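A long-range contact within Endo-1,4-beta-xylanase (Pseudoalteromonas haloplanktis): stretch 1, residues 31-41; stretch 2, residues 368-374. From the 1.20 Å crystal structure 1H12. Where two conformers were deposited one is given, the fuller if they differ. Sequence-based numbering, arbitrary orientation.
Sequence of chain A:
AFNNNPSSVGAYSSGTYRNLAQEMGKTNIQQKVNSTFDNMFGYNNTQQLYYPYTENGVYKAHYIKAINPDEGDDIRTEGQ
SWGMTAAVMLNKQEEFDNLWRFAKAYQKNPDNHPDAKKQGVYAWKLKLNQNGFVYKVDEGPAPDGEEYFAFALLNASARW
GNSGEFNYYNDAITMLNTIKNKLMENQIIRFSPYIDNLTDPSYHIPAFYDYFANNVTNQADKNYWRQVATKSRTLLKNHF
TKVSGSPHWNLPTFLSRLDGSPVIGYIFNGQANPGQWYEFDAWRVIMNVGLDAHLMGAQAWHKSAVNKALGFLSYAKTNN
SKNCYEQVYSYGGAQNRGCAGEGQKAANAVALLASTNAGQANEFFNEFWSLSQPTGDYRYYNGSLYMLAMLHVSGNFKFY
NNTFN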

# COMPACT_ATOMS: atom_id res chain seq x y z
N GLN A 31 -20.95 -6.95 -5.96
CA GLN A 31 -20.76 -8.40 -6.10
C GLN A 31 -19.32 -8.70 -6.51
O GLN A 31 -18.73 -9.66 -6.01
CB GLN A 31 -21.75 -9.07 -7.10
N LYS A 32 -18.77 -7.91 -7.41
CA LYS A 32 -17.40 -8.14 -7.87
C LYS A 32 -16.40 -7.90 -6.73
O LYS A 32 -15.44 -8.69 -6.57
CB LYS A 32 -17.07 -7.25 -9.06
CG LYS A 32 -15.75 -7.54 -9.68
CD LYS A 32 -15.65 -6.94 -11.07
CE LYS A 32 -14.31 -7.09 -11.63
NZ LYS A 32 -14.28 -6.71 -13.03
N VAL A 33 -16.62 -6.85 -5.95
CA VAL A 33 -15.77 -6.60 -4.77
C VAL A 33 -15.84 -7.77 -3.80
O VAL A 33 -14.84 -8.25 -3.30
CB VAL A 33 -16.23 -5.32 -4.07
CG1 VAL A 33 -15.45 -5.10 -2.80
CG2 VAL A 33 -16.05 -4.10 -4.99
N ASN A 34 -17.05 -8.21 -3.51
CA ASN A 34 -17.26 -9.29 -2.57
C ASN A 34 -16.64 -10.60 -3.05
O ASN A 34 -16.01 -11.31 -2.25
CB ASN A 34 -18.78 -9.51 -2.34
CG ASN A 34 -19.46 -8.34 -1.67
OD1 ASN A 34 -18.83 -7.46 -1.14
ND2 ASN A 34 -20.80 -8.36 -1.69
N SER A 35 -16.81 -10.90 -4.33
CA SER A 35 -16.18 -12.15 -4.81
C SER A 35 -14.65 -12.07 -4.81
O SER A 35 -14.00 -13.07 -4.63
CB SER A 35 -16.69 -12.51 -6.23
OG SER A 35 -16.30 -11.55 -7.18
N THR A 36 -14.11 -10.88 -5.04
CA THR A 36 -12.66 -10.69 -5.00
C THR A 36 -12.18 -11.08 -3.58
O THR A 36 -11.22 -11.84 -3.44
CB THR A 36 -12.31 -9.29 -5.35
OG1 THR A 36 -12.69 -9.00 -6.73
CG2 THR A 36 -10.85 -9.01 -5.24
N PHE A 37 -12.81 -10.55 -2.55
CA PHE A 37 -12.40 -10.89 -1.21
C PHE A 37 -12.62 -12.38 -0.96
O PHE A 37 -11.73 -13.08 -0.44
CB PHE A 37 -13.17 -10.06 -0.16
CG PHE A 37 -12.69 -10.31 1.24
CD1 PHE A 37 -13.15 -11.38 1.99
CD2 PHE A 37 -11.74 -9.48 1.80
CE1 PHE A 37 -12.62 -11.63 3.26
CE2 PHE A 37 -11.24 -9.69 3.05
CZ PHE A 37 -11.67 -10.78 3.79
N ASP A 38 -13.76 -12.91 -1.35
CA ASP A 38 -14.05 -14.31 -1.07
C ASP A 38 -13.08 -15.24 -1.70
O ASP A 38 -12.73 -16.27 -1.14
CB ASP A 38 -15.46 -14.65 -1.53
CG ASP A 38 -16.54 -14.02 -0.64
OD1 ASP A 38 -16.22 -13.48 0.43
OD2 ASP A 38 -17.72 -14.00 -1.09
N ASN A 39 -12.64 -14.91 -2.91
CA ASN A 39 -11.69 -15.78 -3.59
C ASN A 39 -10.28 -15.64 -3.04
O ASN A 39 -9.53 -16.61 -2.95
CB ASN A 39 -11.65 -15.47 -5.10
CG ASN A 39 -12.92 -15.84 -5.81
OD1 ASN A 39 -13.64 -16.68 -5.37
ND2 ASN A 39 -13.16 -15.16 -6.98
N MET A 40 -9.89 -14.42 -2.64
CA MET A 40 -8.57 -14.22 -2.04
C MET A 40 -8.48 -14.89 -0.67
O MET A 40 -7.41 -15.36 -0.28
CB MET A 40 -8.28 -12.74 -1.96
CG MET A 40 -6.95 -12.41 -1.25
SD MET A 40 -6.64 -10.64 -1.34
CE MET A 40 -5.40 -10.47 -0.09
N PHE A 41 -9.59 -14.91 0.08
CA PHE A 41 -9.66 -15.41 1.43
C PHE A 41 -10.30 -16.81 1.51
O PHE A 41 -10.46 -17.32 2.58
CB PHE A 41 -10.33 -14.42 2.35
CG PHE A 41 -9.44 -13.22 2.67
CD1 PHE A 41 -9.27 -12.19 1.75
CD2 PHE A 41 -8.79 -13.13 3.89
CE1 PHE A 41 -8.47 -11.13 2.06
CE2 PHE A 41 -8.00 -12.05 4.19
CZ PHE A 41 -7.81 -11.07 3.31
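Stretch 2 (368-374) FWSLSQP

Long side chains can join two segments whose backbones never come close, and the contact between residues 368-374 and the helix of residues 31-40 is a compact example. The register runs in the same sense on both stretches: Trp369 lies nearest Lys32, with their CA atoms 9.8 Å apart, and Gln373 lies nearest Thr36, where the CA atoms approach to 6.9 Å. Four residues are thus matched by four, one helical turn being spanned by a chain that begins as helix and continues, from Leu371 to Pro374, in extended conformation.

Phe368 lies in the helical part, its carbonyl accepting the backbone N of Leu371, and makes no direct contact with stretch 1. Trp369 comes next. Its CA-to-CB bond points sideways, but the indole reaches back towards the helix, and the fully extended Lys32 side chain lies over one face of it. Lys32 CD sits 3.6 Å from Trp369 CZ2, a CH-pi contact with the six-membered ring, while Lys32 NZ lies 3.6 Å from the centroid of the five-membered ring, 8° off its normal, a good cation-pi geometry. The same NZ is 2.6 Å from Trp369 O, so the ammonium group meets both ring and backbone of one residue. A water, 3.1 Å from Lys32 NZ and accepting from it, lies 2.7 Å from Leu371 O.

The CA-to-CB bonds of Ser370 and Ser372 point away from the helix. Gln373 turns towards it and uses both ends of its amide: Gln373 NE2 donates to Thr36 O at 2.9 Å, and Gln373 OE1 accepts from Asn39 ND2 at 3.2 Å. Thr36 O also receives the helical hydrogen bond from Met40 N, so the glutamine adds a second donor without displacing the first. Pro374 then carries the chain beyond contact.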

# COMPACT_ATOMS: atom_id res chain seq x y z
N PHE A 368 -8.26 -2.30 -16.13
CA PHE A 368 -8.36 -2.94 -14.81
C PHE A 368 -9.64 -3.77 -14.66
O PHE A 368 -9.60 -4.90 -14.22
CB PHE A 368 -8.28 -1.88 -13.72
CG PHE A 368 -8.67 -2.36 -12.36
CD1 PHE A 368 -7.88 -3.23 -11.62
CD2 PHE A 368 -9.85 -1.97 -11.79
CE1 PHE A 368 -8.21 -3.71 -10.40
CE2 PHE A 368 -10.22 -2.46 -10.55
CZ PHE A 368 -9.40 -3.31 -9.85
N TRP A 369 -10.76 -3.20 -15.02
CA TRP A 369 -12.04 -3.81 -14.77
C TRP A 369 -12.27 -5.06 -15.63
O TRP A 369 -13.03 -5.96 -15.22
CB TRP A 369 -13.17 -2.80 -15.01
CG TRP A 369 -14.51 -3.17 -14.40
CD1 TRP A 369 -15.59 -3.64 -15.03
CD2 TRP A 369 -14.83 -3.13 -13.02
NE1 TRP A 369 -16.59 -3.86 -14.13
CE2 TRP A 369 -16.14 -3.58 -12.89
CE3 TRP A 369 -14.11 -2.77 -11.87
CZ2 TRP A 369 -16.80 -3.59 -11.70
CZ3 TRP A 369 -14.74 -2.80 -10.68
CH2 TRP A 369 -16.08 -3.25 -10.57
N SER A 370 -11.59 -5.15 -16.76
CA SER A 370 -11.72 -6.32 -17.60
C SER A 370 -10.88 -7.48 -17.17
O SER A 370 -11.05 -8.58 -17.67
CB SER A 370 -11.37 -5.94 -19.03
OG SER A 370 -9.98 -5.70 -19.14
N LEU A 371 -9.99 -7.29 -16.19
CA LEU A 371 -9.13 -8.37 -15.76
C LEU A 371 -9.87 -9.43 -14.99
O LEU A 371 -10.81 -9.13 -14.27
CB LEU A 371 -8.09 -7.83 -14.77
CG LEU A 371 -7.08 -6.82 -15.37
CD1 LEU A 371 -6.30 -6.21 -14.21
CD2 LEU A 371 -6.16 -7.49 -16.38
N SER A 372 -9.39 -10.66 -15.11
CA SER A 372 -9.79 -11.63 -14.09
C SER A 372 -8.88 -11.46 -12.86
O SER A 372 -7.72 -11.02 -12.93
CB SER A 372 -9.50 -13.04 -14.68
OG SER A 372 -10.27 -13.36 -15.82
N GLN A 373 -9.39 -11.92 -11.73
CA GLN A 373 -8.63 -11.81 -10.48
C GLN A 373 -7.35 -12.61 -10.61
O GLN A 373 -7.38 -13.71 -11.15
CB GLN A 373 -9.50 -12.33 -9.33
CG GLN A 373 -8.83 -12.21 -7.99
CD GLN A 373 -9.73 -12.49 -6.84
OE1 GLN A 373 -10.89 -12.94 -7.04
NE2 GLN A 373 -9.29 -12.20 -5.62
N PRO A 374 -6.24 -12.10 -10.09
CA PRO A 374 -4.98 -12.83 -10.24
C PRO A 374 -4.96 -14.24 -9.71
O PRO A 374 -5.50 -14.55 -8.62
CB PRO A 374 -3.98 -11.95 -9.48
CG PRO A 374 -4.51 -10.60 -9.69
CD PRO A 374 -6.03 -10.75 -9.55
O HOH W 1 -11.21 -6.83 -12.92